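Local coordinates for protein paenibacillus xanthan lyase (Paenibacillus, PDB 6F2P) that cleaves the polysaccharide xanthan as a lyase, probably by beta-elimination as in other members of polysaccharide lyase family 8, at residues W45-K50 against R56-A61. Numbering follows the deposited sequence.
Sequences WDSMLK and RLWNDA
Met48 sends its chain out with CG anti to the backbone N (chi1 -173°) and stays extended to CE, while in Trp58 it is the carbonyl carbon that CG opposes (chi1 -78°); together these torsions lay the Met48 side chain over one face of the indole. The backbone contributes as well, for Met48 CA sits over the five-membered ring, 3.9 Å from its centroid, in a CH-pi contact. Farther along, Met48 SD stands obliquely above the six-membered ring, 4.7 Å from that centroid, a Met-aromatic contact. At the chain's end, Met48 CE meets Leu57 CD1 at 4.1 Å, the two side chains running alongside each other. Ser47 OG, hydrogen-bonded to Gly43 O, meets the indole at its edge, 3.2 Å from Trp58 CD1; the ring N-H donates to Tyr44 O in the last turn of helix 28-46. Were Trp58 replaced by alanine, Tyr44 O would probably lose this donor and a gap would open against Met48. A backbone hydrogen bond, Leu49 N to Leu57 O (2.7 Å), joins the two segments. Leu49 CD1 packs on Arg56 CG at 3.5 Å, on the aliphatic part of a chain whose NH1 turns back to hydrogen-bond Asn59 OD1. A water donates to Ser47 O and weakly accepts from Asn59 N. Met80 and His76 of helix 68-85 also meet the Trp58 ring, the histidine edge-to-face. The contact thus folds the connection between helices 28-46 and 68-85 back on itself, with Trp58 packed between helix end and next helix in the alpha-helical N-terminal domain of family 8 lyases.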
loop_
_atom_site.group_PDB
_atom_site.type_symbol
_atom_site.label_atom_id
_atom_site.label_comp_id
_atom_site.label_asym_id
_atom_site.label_seq_id
_atom_site.Cartn_x
_atom_site.Cartn_y
_atom_site.Cartn_z
ATOM N N TRP A 45 4.772 -46.608 20.618
ATOM C CA TRP A 45 4.757 -48.065 20.542
ATOM C C TRP A 45 4.318 -48.604 21.909
ATOM O O TRP A 45 3.505 -49.531 22.014
ATOM C CB TRP A 45 6.142 -48.601 20.167
ATOM C CG TRP A 45 6.136 -50.043 19.762
ATOM C CD1 TRP A 45 5.046 -50.802 19.441
ATOM C CD2 TRP A 45 7.275 -50.902 19.630
ATOM N NE1 TRP A 45 5.435 -52.081 19.116
ATOM C CE2 TRP A 45 6.800 -52.169 19.225
ATOM C CE3 TRP A 45 8.646 -50.726 19.815
ATOM C CZ2 TRP A 45 7.651 -53.255 19.004
ATOM C CZ3 TRP A 45 9.491 -51.808 19.598
ATOM C CH2 TRP A 45 8.988 -53.056 19.200
ATOM N N ASP A 46 4.857 -47.988 22.953
ATOM C CA ASP A 46 4.554 -48.369 24.314
ATOM C C ASP A 46 3.091 -48.138 24.644
ATOM O O ASP A 46 2.469 -48.969 25.291
ATOM C CB ASP A 46 5.453 -47.605 25.290
ATOM C CG ASP A 46 6.880 -48.128 25.294
ATOM O OD1 ASP A 46 7.111 -49.230 24.738
ATOM O OD2 ASP A 46 7.764 -47.445 25.854
ATOM N N SER A 47 2.536 -47.016 24.202
ATOM C CA SER A 47 1.151 -46.687 24.533
ATOM C C SER A 47 0.155 -47.315 23.574
ATOM O O SER A 47 -1.046 -47.163 23.744
ATOM C CB SER A 47 0.942 -45.178 24.558
ATOM O OG SER A 47 1.367 -44.590 23.339
ATOM N N MET A 48 0.646 -48.019 22.563
ATOM C CA MET A 48 -0.245 -48.548 21.542
ATOM C C MET A 48 -1.141 -49.679 22.062
ATOM O O MET A 48 -0.707 -50.546 22.819
ATOM C CB MET A 48 0.547 -49.017 20.316
ATOM C CG MET A 48 -0.338 -49.431 19.143
ATOM S SD MET A 48 0.572 -49.945 17.676
ATOM C CE MET A 48 -0.764 -50.149 16.506
ATOM N N LEU A 49 -2.401 -49.654 21.650
ATOM C CA LEU A 49 -3.296 -50.778 21.851
ATOM C C LEU A 49 -3.060 -51.816 20.754
ATOM O O LEU A 49 -3.218 -51.522 19.569
ATOM C CB LEU A 49 -4.740 -50.281 21.877
ATOM C CG LEU A 49 -4.865 -49.341 23.080
ATOM C CD1 LEU A 49 -6.047 -48.432 22.980
ATOM C CD2 LEU A 49 -4.950 -50.167 24.354
ATOM N N LYS A 50 -2.671 -53.027 21.152
ATOM C CA LYS A 50 -2.144 -54.002 20.203
ATOM C C LYS A 50 -2.999 -55.235 19.927
ATOM O O LYS A 50 -2.663 -56.023 19.047
ATOM C CB LYS A 50 -0.749 -54.449 20.634
ATOM C CG LYS A 50 0.208 -53.298 20.841
ATOM C CD LYS A 50 1.607 -53.801 21.125
ATOM C CE LYS A 50 2.495 -52.655 21.591
ATOM N NZ LYS A 50 1.825 -51.844 22.646
ATOM N N ARG A 56 -9.606 -49.012 18.966
ATOM C CA ARG A 56 -8.828 -47.833 18.612
ATOM C C ARG A 56 -7.391 -48.322 18.695
ATOM O O ARG A 56 -7.161 -49.446 19.153
ATOM C CB ARG A 56 -9.056 -46.718 19.632
ATOM C CG ARG A 56 -8.643 -47.121 21.042
ATOM C CD ARG A 56 -9.053 -46.133 22.135
ATOM N NE ARG A 56 -10.503 -45.998 22.255
ATOM C CZ ARG A 56 -11.125 -45.559 23.345
ATOM N NH1 ARG A 56 -10.433 -45.232 24.429
ATOM N NH2 ARG A 56 -12.445 -45.449 23.346
ATOM N N LEU A 57 -6.425 -47.512 18.266
ATOM C CA LEU A 57 -5.021 -47.919 18.366
ATOM C C LEU A 57 -4.295 -47.207 19.498
ATOM O O LEU A 57 -3.277 -47.687 19.992
ATOM C CB LEU A 57 -4.280 -47.697 17.048
ATOM C CG LEU A 57 -4.835 -48.425 15.823
ATOM C CD1 LEU A 57 -3.880 -48.274 14.654
ATOM C CD2 LEU A 57 -5.115 -49.898 16.103
ATOM N N TRP A 58 -4.807 -46.041 19.877
ATOM C CA TRP A 58 -4.308 -45.320 21.038
ATOM C C TRP A 58 -5.513 -44.737 21.743
ATOM O O TRP A 58 -6.520 -44.446 21.105
ATOM C CB TRP A 58 -3.358 -44.197 20.637
ATOM C CG TRP A 58 -1.990 -44.658 20.290
ATOM C CD1 TRP A 58 -0.931 -44.790 21.139
ATOM C CD2 TRP A 58 -1.514 -45.037 18.992
ATOM N NE1 TRP A 58 0.171 -45.239 20.454
ATOM C CE2 TRP A 58 -0.160 -45.399 19.133
ATOM C CE3 TRP A 58 -2.108 -45.118 17.727
ATOM C CZ2 TRP A 58 0.617 -45.833 18.052
ATOM C CZ3 TRP A 58 -1.337 -45.550 16.654
ATOM C CH2 TRP A 58 0.009 -45.906 16.827
ATOM N N ASN A 59 -5.413 -44.575 23.057
ATOM C CA ASN A 59 -6.508 -44.010 23.826
ATOM C C ASN A 59 -6.673 -42.517 23.571
ATOM O O ASN A 59 -7.769 -41.971 23.687
ATOM C CB ASN A 59 -6.317 -44.282 25.319
ATOM C CG ASN A 59 -6.939 -45.597 25.752
ATOM O OD1 ASN A 59 -7.944 -46.044 25.182
ATOM N ND2 ASN A 59 -6.345 -46.226 26.764
ATOM N N ASP A 60 -5.585 -41.856 23.206
ATOM C CA ASP A 60 -5.637 -40.422 22.983
ATOM C C ASP A 60 -6.262 -40.122 21.625
ATOM O O ASP A 60 -6.293 -38.971 21.179
ATOM C CB ASP A 60 -4.241 -39.799 23.112
ATOM C CG ASP A 60 -3.323 -40.125 21.934
ATOM O OD1 ASP A 60 -3.659 -40.993 21.098
ATOM O OD2 ASP A 60 -2.236 -39.513 21.855
ATOM N N ALA A 61 -6.735 -41.175 20.966
ATOM C CA ALA A 61 -7.367 -41.040 19.665
ATOM C C ALA A 61 -8.545 -41.986 19.544
ATOM O O ALA A 61 -8.507 -42.910 18.733
ATOM C CB ALA A 61 -6.362 -41.308 18.559
HETATM O O HOH W 1 -3.166 -46.057 24.969
HETATM O O HOH W 2 -0.090 -41.749 22.881
#